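Local coordinates for protein 2-oxoglutarate carboxylase small subunit (Hydrogenobacter thermophilus, PDB 7KCT) that is the small, biotin carboxylase-type subunit of a carboxylase, with an ATP-grasp domain, and binds ADP, magnesium and bicarbonate, at residues A[24-36]-A[309-322]. Residues are numbered along the deposited sequence; the frame is centred on the assembly and turned at random.
Sequences CRVIRACKELGIQ and EMITGVDIVKWQIR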
# COMPACT_ATOMS: atom_id res chain seq x y z
N CYS A 24 -9.57 -12.79 -2.10
CA CYS A 24 -9.67 -11.50 -1.42
C CYS A 24 -9.52 -10.34 -2.39
O CYS A 24 -10.26 -9.35 -2.30
CB CYS A 24 -8.65 -11.41 -0.29
SG CYS A 24 -8.99 -12.59 1.07
N ARG A 25 -8.57 -10.45 -3.31
CA ARG A 25 -8.36 -9.43 -4.34
C ARG A 25 -9.60 -9.20 -5.18
O ARG A 25 -9.96 -8.05 -5.49
CB ARG A 25 -7.17 -9.88 -5.21
CG ARG A 25 -7.02 -9.10 -6.50
CD ARG A 25 -6.37 -7.76 -6.22
NE ARG A 25 -6.18 -6.92 -7.40
CZ ARG A 25 -7.02 -5.98 -7.79
NH1 ARG A 25 -8.16 -5.77 -7.13
NH2 ARG A 25 -6.69 -5.22 -8.84
N VAL A 26 -10.26 -10.27 -5.60
CA VAL A 26 -11.48 -10.11 -6.37
C VAL A 26 -12.61 -9.55 -5.51
O VAL A 26 -13.37 -8.69 -5.95
CB VAL A 26 -11.86 -11.46 -7.01
CG1 VAL A 26 -13.23 -11.40 -7.65
CG2 VAL A 26 -10.76 -11.90 -8.05
N ILE A 27 -12.77 -10.07 -4.29
CA ILE A 27 -13.81 -9.56 -3.39
C ILE A 27 -13.67 -8.07 -3.18
O ILE A 27 -14.66 -7.34 -3.17
CB ILE A 27 -13.83 -10.30 -2.04
CG1 ILE A 27 -14.35 -11.70 -2.26
CG2 ILE A 27 -14.73 -9.53 -1.03
CD1 ILE A 27 -14.09 -12.66 -1.17
N ARG A 28 -12.44 -7.59 -3.02
CA ARG A 28 -12.23 -6.16 -2.82
C ARG A 28 -12.67 -5.34 -4.03
O ARG A 28 -13.25 -4.25 -3.87
CB ARG A 28 -10.76 -5.86 -2.53
CG ARG A 28 -10.49 -4.36 -2.39
CD ARG A 28 -9.19 -3.94 -1.67
NE ARG A 28 -8.98 -4.70 -0.45
CZ ARG A 28 -9.70 -4.59 0.66
NH1 ARG A 28 -10.70 -3.73 0.71
NH2 ARG A 28 -9.45 -5.36 1.71
N ALA A 29 -12.33 -5.80 -5.23
CA ALA A 29 -12.75 -5.12 -6.46
C ALA A 29 -14.26 -5.05 -6.56
O ALA A 29 -14.81 -4.03 -6.97
CB ALA A 29 -12.16 -5.83 -7.69
N CYS A 30 -14.95 -6.15 -6.19
CA CYS A 30 -16.41 -6.18 -6.19
C CYS A 30 -17.01 -5.20 -5.18
O CYS A 30 -18.00 -4.53 -5.48
CB CYS A 30 -16.91 -7.60 -5.88
SG CYS A 30 -16.65 -8.82 -7.19
N LYS A 31 -16.44 -5.12 -3.98
CA LYS A 31 -16.98 -4.21 -2.98
C LYS A 31 -16.84 -2.76 -3.44
O LYS A 31 -17.78 -1.97 -3.29
CB LYS A 31 -16.27 -4.40 -1.65
CG LYS A 31 -16.69 -5.67 -0.90
CD LYS A 31 -15.76 -5.86 0.35
CE LYS A 31 -16.16 -4.94 1.49
NZ LYS A 31 -17.45 -5.36 2.19
N GLU A 32 -15.70 -2.42 -4.04
CA GLU A 32 -15.51 -1.06 -4.52
C GLU A 32 -16.51 -0.72 -5.62
O GLU A 32 -16.97 0.42 -5.71
CB GLU A 32 -14.07 -0.83 -4.99
CG GLU A 32 -13.03 -0.82 -3.84
CD GLU A 32 -11.57 -0.72 -4.34
OE1 GLU A 32 -11.39 -0.65 -5.57
OE2 GLU A 32 -10.60 -0.71 -3.51
N LEU A 33 -16.88 -1.70 -6.44
CA LEU A 33 -17.92 -1.57 -7.46
C LEU A 33 -19.34 -1.67 -6.93
O LEU A 33 -20.27 -1.47 -7.71
CB LEU A 33 -17.72 -2.64 -8.54
CG LEU A 33 -16.48 -2.54 -9.42
CD1 LEU A 33 -16.32 -3.75 -10.33
CD2 LEU A 33 -16.60 -1.26 -10.26
N GLY A 34 -19.55 -1.97 -5.65
CA GLY A 34 -20.89 -2.10 -5.09
C GLY A 34 -21.57 -3.40 -5.39
O GLY A 34 -22.80 -3.45 -5.43
N ILE A 35 -20.82 -4.44 -5.63
CA ILE A 35 -21.35 -5.74 -6.00
C ILE A 35 -21.31 -6.64 -4.76
O ILE A 35 -20.30 -6.67 -4.04
CB ILE A 35 -20.52 -6.38 -7.13
CG1 ILE A 35 -20.56 -5.51 -8.39
CG2 ILE A 35 -20.97 -7.79 -7.38
CD1 ILE A 35 -19.42 -5.83 -9.38
N GLN A 36 -22.39 -7.39 -4.54
CA GLN A 36 -22.43 -8.39 -3.49
C GLN A 36 -21.57 -9.58 -3.88
O GLN A 36 -21.48 -9.93 -5.05
CB GLN A 36 -23.88 -8.85 -3.28
CG GLN A 36 -24.75 -7.67 -2.78
CD GLN A 36 -26.23 -7.90 -2.87
OE1 GLN A 36 -26.69 -8.96 -3.26
NE2 GLN A 36 -27.01 -6.88 -2.48
N GLU A 309 -0.08 -3.19 -12.59
CA GLU A 309 -0.98 -2.15 -12.10
C GLU A 309 -0.23 -0.99 -11.49
O GLU A 309 -0.64 0.17 -11.62
CB GLU A 309 -1.98 -2.72 -11.08
CG GLU A 309 -2.79 -3.88 -11.57
CD GLU A 309 -3.75 -4.41 -10.50
OE1 GLU A 309 -3.47 -4.33 -9.27
OE2 GLU A 309 -4.84 -4.89 -10.88
N MET A 310 0.89 -1.27 -10.82
CA MET A 310 1.58 -0.16 -10.16
C MET A 310 2.27 0.78 -11.16
O MET A 310 2.43 1.96 -10.86
CB MET A 310 2.61 -0.68 -9.17
CG MET A 310 2.05 -1.72 -8.21
SD MET A 310 0.98 -0.96 -6.99
CE MET A 310 2.31 -0.47 -5.90
N ILE A 311 2.76 0.29 -12.30
CA ILE A 311 3.47 1.18 -13.21
C ILE A 311 2.55 1.83 -14.23
O ILE A 311 2.92 2.86 -14.82
CB ILE A 311 4.62 0.47 -13.94
CG1 ILE A 311 4.12 -0.66 -14.86
CG2 ILE A 311 5.69 -0.06 -12.94
CD1 ILE A 311 5.27 -1.28 -15.73
N THR A 312 1.38 1.23 -14.50
CA THR A 312 0.43 1.79 -15.46
C THR A 312 -0.72 2.54 -14.84
O THR A 312 -1.35 3.36 -15.53
CB THR A 312 -0.20 0.71 -16.35
OG1 THR A 312 -1.02 -0.20 -15.58
CG2 THR A 312 0.87 -0.09 -17.10
N GLY A 313 -1.07 2.23 -13.59
CA GLY A 313 -2.27 2.73 -12.95
C GLY A 313 -3.57 2.06 -13.36
O GLY A 313 -4.64 2.52 -12.95
N VAL A 314 -3.52 0.97 -14.10
CA VAL A 314 -4.73 0.29 -14.57
C VAL A 314 -5.09 -0.83 -13.58
O VAL A 314 -4.31 -1.75 -13.36
CB VAL A 314 -4.53 -0.25 -16.00
CG1 VAL A 314 -5.68 -1.09 -16.45
CG2 VAL A 314 -4.33 0.91 -16.96
N ASP A 315 -6.30 -0.78 -13.01
CA ASP A 315 -6.80 -1.84 -12.12
C ASP A 315 -7.33 -3.00 -12.97
O ASP A 315 -8.45 -2.95 -13.48
CB ASP A 315 -7.87 -1.27 -11.21
CG ASP A 315 -8.36 -2.25 -10.20
OD1 ASP A 315 -8.32 -3.49 -10.48
OD2 ASP A 315 -8.84 -1.78 -9.15
N ILE A 316 -6.50 -4.03 -13.17
CA ILE A 316 -6.84 -5.08 -14.13
C ILE A 316 -8.04 -5.92 -13.69
O ILE A 316 -8.89 -6.31 -14.51
CB ILE A 316 -5.60 -5.96 -14.37
CG1 ILE A 316 -4.47 -5.17 -15.02
CG2 ILE A 316 -6.03 -7.16 -15.17
CD1 ILE A 316 -3.09 -5.91 -14.84
N VAL A 317 -8.12 -6.28 -12.41
CA VAL A 317 -9.24 -7.11 -11.95
C VAL A 317 -10.56 -6.34 -12.05
O VAL A 317 -11.58 -6.91 -12.45
CB VAL A 317 -8.97 -7.61 -10.52
CG1 VAL A 317 -10.14 -8.39 -9.98
CG2 VAL A 317 -7.75 -8.50 -10.50
N LYS A 318 -10.59 -5.09 -11.59
CA LYS A 318 -11.81 -4.31 -11.73
C LYS A 318 -12.22 -4.24 -13.21
O LYS A 318 -13.41 -4.35 -13.53
CB LYS A 318 -11.63 -2.92 -11.13
CG LYS A 318 -12.94 -2.19 -10.91
CD LYS A 318 -12.79 -0.83 -10.24
CE LYS A 318 -12.44 -0.93 -8.78
NZ LYS A 318 -12.58 0.41 -8.10
N TRP A 319 -11.24 -4.06 -14.12
CA TRP A 319 -11.56 -4.02 -15.55
C TRP A 319 -12.07 -5.36 -16.04
O TRP A 319 -13.00 -5.41 -16.86
CB TRP A 319 -10.34 -3.54 -16.39
CG TRP A 319 -10.37 -2.06 -16.46
CD1 TRP A 319 -9.51 -1.18 -15.85
CD2 TRP A 319 -11.37 -1.25 -17.11
NE1 TRP A 319 -9.94 0.11 -16.06
CE2 TRP A 319 -11.05 0.09 -16.87
CE3 TRP A 319 -12.48 -1.54 -17.92
CZ2 TRP A 319 -11.81 1.16 -17.37
CZ3 TRP A 319 -13.22 -0.49 -18.44
CH2 TRP A 319 -12.89 0.84 -18.16
N GLN A 320 -11.50 -6.48 -15.57
CA GLN A 320 -12.09 -7.76 -15.92
C GLN A 320 -13.60 -7.73 -15.67
O GLN A 320 -14.39 -8.17 -16.50
CB GLN A 320 -11.45 -8.89 -15.11
CG GLN A 320 -10.16 -9.52 -15.66
CD GLN A 320 -9.67 -10.63 -14.76
OE1 GLN A 320 -9.41 -10.42 -13.56
NE2 GLN A 320 -9.65 -11.83 -15.30
N ILE A 321 -14.00 -7.25 -14.50
CA ILE A 321 -15.39 -7.33 -14.10
C ILE A 321 -16.24 -6.39 -14.94
O ILE A 321 -17.32 -6.75 -15.38
CB ILE A 321 -15.52 -7.02 -12.60
CG1 ILE A 321 -14.83 -8.12 -11.80
CG2 ILE A 321 -17.00 -6.94 -12.21
CD1 ILE A 321 -14.51 -7.74 -10.40
N ARG A 322 -15.76 -5.18 -15.19
CA ARG A 322 -16.48 -4.25 -16.04
C ARG A 322 -16.62 -4.77 -17.47
O ARG A 322 -17.66 -4.54 -18.11
CB ARG A 322 -15.75 -2.92 -16.06
CG ARG A 322 -15.87 -2.08 -14.85
CD ARG A 322 -14.89 -0.89 -14.93
NE ARG A 322 -15.33 0.09 -13.98
CZ ARG A 322 -14.55 0.78 -13.17
NH1 ARG A 322 -13.22 0.63 -13.18
NH2 ARG A 322 -15.12 1.63 -12.31
O HOH W 1 -9.49 -3.28 -7.08
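Arg-25 brings the NH2 end of its guanidinium between Glu-309 and Asp-315, and NH2 alone serves both acids. Arg-25 NH2 donates to Glu-309 OE2 (2.8 Å) on its syn lone pair and to Asp-315 OD1 (2.9 Å), which it meets from above the carboxylate plane; both are salt bridges. Both oxygens sit at the guanidinium edge, although the two carboxylates are turned well out of the guanidinium plane. CG of Arg-25 stands anti to the backbone N and the chain bends at chi2 (79°), which carries the group along Val-317; CB of that valine covers one guanidinium face. Each acid oxygen has a second donor: Ile-316 N reaches Glu-309 OE2, and Lys-318 N reaches Asp-315 OD1 from the face opposite Arg-25, the capping bond of the helix that Asp-315 N-caps. A water joins Arg-25 NH1 to Asp-315 OD2, while His-305 and Arg-375 hold Arg-25 NE and Glu-309 OE1 respectively.

Here helix 20-32, which follows the first strand of the Rossmann-like N-terminal domain, packs on helix 316-324 of the ATP-grasp domain, the short segments crossing at -63° with axes 9.3 Å apart. Ala-29 brings them close: its CB lies 4.0 Å from Val-317 CG1 and also touches Ile-321 CD1, which rests against Cys-30 SG. Further along, Leu-33 lies obliquely over the Lys-318 chain, both methyls on CG, and Leu-33 CD1 is 3.8 Å from Ile-321 CG2. That same CG2 meets Ile-35 CD1 just past the Schellman motif at Gly-34. Beyond this patch Lys-318 bends at chi3 and crosses Glu-32 nearly at a right angle, Lys-318 NZ reaching Glu-32 OE1 at 3.0 Å on the anti side in a salt bridge; Arg-410 of the second subunit forms another to OE1.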